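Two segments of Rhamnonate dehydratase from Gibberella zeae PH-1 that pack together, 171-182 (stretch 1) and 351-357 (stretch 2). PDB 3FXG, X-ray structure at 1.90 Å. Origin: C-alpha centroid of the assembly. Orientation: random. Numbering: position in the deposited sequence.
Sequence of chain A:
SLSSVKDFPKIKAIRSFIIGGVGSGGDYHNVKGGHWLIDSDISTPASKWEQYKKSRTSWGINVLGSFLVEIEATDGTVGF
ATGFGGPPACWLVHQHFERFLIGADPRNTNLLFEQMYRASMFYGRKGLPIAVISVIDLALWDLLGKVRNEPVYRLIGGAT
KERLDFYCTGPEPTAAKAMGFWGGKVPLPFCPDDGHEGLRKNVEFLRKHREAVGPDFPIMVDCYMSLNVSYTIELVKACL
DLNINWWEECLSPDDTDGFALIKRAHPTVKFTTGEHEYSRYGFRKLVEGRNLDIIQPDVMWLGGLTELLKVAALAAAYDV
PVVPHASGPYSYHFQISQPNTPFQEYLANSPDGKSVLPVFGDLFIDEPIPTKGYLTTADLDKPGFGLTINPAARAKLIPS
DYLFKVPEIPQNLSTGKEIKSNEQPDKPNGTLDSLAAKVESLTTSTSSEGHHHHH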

# COMPACT_ATOMS: atom_id res chain seq x y z
N PRO A 171 -20.55 37.79 -0.39
CA PRO A 171 -21.56 37.57 0.64
C PRO A 171 -23.02 37.56 0.18
O PRO A 171 -23.91 37.22 0.96
N GLU A 172 -23.27 37.91 -1.08
CA GLU A 172 -24.65 37.94 -1.56
C GLU A 172 -24.92 37.06 -2.78
O GLU A 172 -24.96 37.54 -3.91
N PRO A 173 -25.12 35.75 -2.57
CA PRO A 173 -25.38 34.85 -3.70
C PRO A 173 -26.64 35.19 -4.50
O PRO A 173 -26.73 34.82 -5.67
N THR A 174 -27.60 35.88 -3.89
CA THR A 174 -28.81 36.24 -4.63
C THR A 174 -28.44 37.25 -5.72
O THR A 174 -29.06 37.29 -6.78
N ALA A 175 -27.42 38.06 -5.45
CA ALA A 175 -26.96 39.05 -6.42
C ALA A 175 -26.23 38.34 -7.56
O ALA A 175 -26.41 38.68 -8.73
N ALA A 176 -25.42 37.34 -7.22
CA ALA A 176 -24.70 36.58 -8.23
C ALA A 176 -25.72 35.94 -9.18
O ALA A 176 -25.57 36.01 -10.40
N LYS A 177 -26.75 35.34 -8.60
CA LYS A 177 -27.79 34.70 -9.39
C LYS A 177 -28.48 35.72 -10.31
O LYS A 177 -28.67 35.47 -11.50
N ALA A 178 -28.83 36.87 -9.75
CA ALA A 178 -29.50 37.92 -10.51
C ALA A 178 -28.64 38.48 -11.64
O ALA A 178 -29.15 38.80 -12.72
N MSE A 179 -27.34 38.59 -11.40
CA MSE A 179 -26.42 39.13 -12.40
C MSE A 179 -26.04 38.17 -13.52
O MSE A 179 -25.38 38.56 -14.48
N GLY A 180 -26.45 36.91 -13.40
CA GLY A 180 -26.15 35.94 -14.45
C GLY A 180 -25.05 34.93 -14.17
O GLY A 180 -24.76 34.09 -15.03
N PHE A 181 -24.43 35.01 -13.00
CA PHE A 181 -23.38 34.05 -12.65
C PHE A 181 -24.04 32.68 -12.45
O PHE A 181 -25.19 32.61 -12.00
N TRP A 182 -23.34 31.60 -12.80
CA TRP A 182 -23.92 30.27 -12.66
C TRP A 182 -23.98 29.74 -11.24
O TRP A 182 -24.74 28.82 -10.95
N PRO A 351 -17.99 46.72 -2.23
CA PRO A 351 -18.02 46.62 -0.77
C PRO A 351 -19.14 45.77 -0.18
O PRO A 351 -18.96 45.14 0.87
N ASP A 352 -20.30 45.73 -0.84
CA ASP A 352 -21.42 44.93 -0.35
C ASP A 352 -21.61 43.63 -1.11
O ASP A 352 -22.50 42.84 -0.80
N GLY A 353 -20.76 43.41 -2.11
CA GLY A 353 -20.83 42.19 -2.91
C GLY A 353 -22.08 42.07 -3.77
O GLY A 353 -22.45 40.97 -4.18
N LYS A 354 -22.73 43.19 -4.07
CA LYS A 354 -23.94 43.16 -4.87
C LYS A 354 -23.75 43.62 -6.32
O LYS A 354 -24.69 43.63 -7.10
N SER A 355 -22.52 43.99 -6.67
CA SER A 355 -22.23 44.43 -8.03
C SER A 355 -20.81 44.06 -8.41
O SER A 355 -19.99 43.75 -7.54
N VAL A 356 -20.51 44.09 -9.70
CA VAL A 356 -19.17 43.75 -10.18
C VAL A 356 -18.39 44.99 -10.58
O VAL A 356 -18.87 45.82 -11.35
N LEU A 357 -17.18 45.11 -10.05
CA LEU A 357 -16.30 46.23 -10.34
C LEU A 357 -14.94 45.68 -10.76
O LEU A 357 -14.64 44.51 -10.51

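P351 lies out of reach of stretch 1. D352 is p at chi1, and its CA-to-CB bond points sideways. Its OD1 accepts a hydrogen bond from K354 N (2.9 Å), which ties the turn together. The backbone does the touching: D352 O lies 3.5 Å from E172 CG and 3.7 Å from P171 CG.

G353 lets the two stretches come close. An ideal CB here would point toward stretch 1 and sit 2.6 Å from P171 CD, a clash. Its positive phi also favours glycine.

K354 points sideways, with chi1 m and the rest of the chain extended (t, t, t). Its CG lies 3.8 Å from E172 CG, and its CA lies 3.8 Å from A175 CB. E172 points toward stretch 2 with chi1 and chi2 both m.

No direct hydrogen bond crosses the contact; three waters bridge it instead. Water 1 accepts from E172 N and donates to G353 O. Water 2 donates to both E172 OE2 and D352 O. Water 3 donates to E172 OE2 and accepts from K354 NZ.

S355 (p) points away, but its CA lies 3.8 Å from SE of selenomethionine M179 (m, t, m).

V356 (m) points toward stretch 1. Its CG1 packs 3.8 Å from M179 SE and 3.6 Å from F181 CZ, at the ring edge. F181 is m at chi1.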

# COMPACT_ATOMS: atom_id res chain seq x y z
CB PRO A 171 -21.29 38.72 1.61
CG PRO A 171 -20.92 39.82 0.69
CD PRO A 171 -19.97 39.14 -0.29
CB GLU A 172 -25.04 39.38 -1.89
CG GLU A 172 -24.94 40.36 -0.72
CD GLU A 172 -25.96 40.09 0.37
OE1 GLU A 172 -27.00 39.46 0.09
OE2 GLU A 172 -25.72 40.52 1.52
CB PRO A 173 -25.44 33.47 -3.04
CG PRO A 173 -25.89 33.77 -1.65
CD PRO A 173 -25.10 35.01 -1.30
CB THR A 174 -29.91 36.87 -3.72
OG1 THR A 174 -29.36 37.97 -2.98
CG2 THR A 174 -30.47 35.83 -2.76
CB ALA A 175 -26.02 40.05 -5.75
CB ALA A 176 -23.87 35.49 -7.55
CB LYS A 177 -28.82 34.06 -8.46
CG LYS A 177 -29.99 33.38 -9.15
CD LYS A 177 -30.94 32.80 -8.11
CE LYS A 177 -32.14 32.13 -8.75
NZ LYS A 177 -33.06 31.61 -7.71
CB ALA A 178 -29.93 39.05 -9.57
CB MSE A 179 -25.15 39.65 -11.73
CG MSE A 179 -25.39 40.82 -10.80
SE MSE A 179 -23.75 41.64 -10.20
CE MSE A 179 -23.41 40.53 -8.66
CB PHE A 181 -22.66 34.50 -11.38
CG PHE A 181 -21.83 35.74 -11.57
CD1 PHE A 181 -20.53 35.66 -12.05
CD2 PHE A 181 -22.37 37.00 -11.30
CE1 PHE A 181 -19.77 36.81 -12.27
CE2 PHE A 181 -21.62 38.16 -11.52
CZ PHE A 181 -20.32 38.06 -12.00
CB TRP A 182 -23.20 29.25 -13.57
CG TRP A 182 -21.77 28.90 -13.21
CD1 TRP A 182 -20.63 29.43 -13.74
CD2 TRP A 182 -21.34 27.92 -12.25
NE1 TRP A 182 -19.52 28.84 -13.18
CE2 TRP A 182 -19.93 27.91 -12.26
CE3 TRP A 182 -22.01 27.04 -11.39
CZ2 TRP A 182 -19.17 27.06 -11.44
CZ3 TRP A 182 -21.26 26.19 -10.57
CH2 TRP A 182 -19.85 26.21 -10.60
CB PRO A 351 -18.09 48.09 -0.32
CG PRO A 351 -18.73 48.77 -1.49
CD PRO A 351 -18.05 48.13 -2.66
CB ASP A 352 -22.72 45.74 -0.41
CG ASP A 352 -23.04 46.23 -1.82
OD1 ASP A 352 -22.41 45.75 -2.78
OD2 ASP A 352 -23.93 47.10 -1.95
CB LYS A 354 -25.03 44.01 -4.20
CG LYS A 354 -25.38 43.53 -2.80
CD LYS A 354 -26.54 44.30 -2.20
CE LYS A 354 -26.89 43.76 -0.81
NZ LYS A 354 -28.05 44.47 -0.20
CB SER A 355 -22.42 45.94 -8.15
OG SER A 355 -21.56 46.64 -7.28
CB VAL A 356 -19.24 42.78 -11.38
CG1 VAL A 356 -20.02 41.52 -11.00
CG2 VAL A 356 -19.90 43.45 -12.57
CB LEU A 357 -16.16 47.12 -9.11
CG LEU A 357 -17.46 47.74 -8.57
CD1 LEU A 357 -17.16 48.51 -7.29
CD2 LEU A 357 -18.07 48.65 -9.62
O HOH W 1 -21.78 38.44 -3.48
O HOH W 2 -23.89 42.60 1.53
O HOH W 3 -28.21 42.17 2.00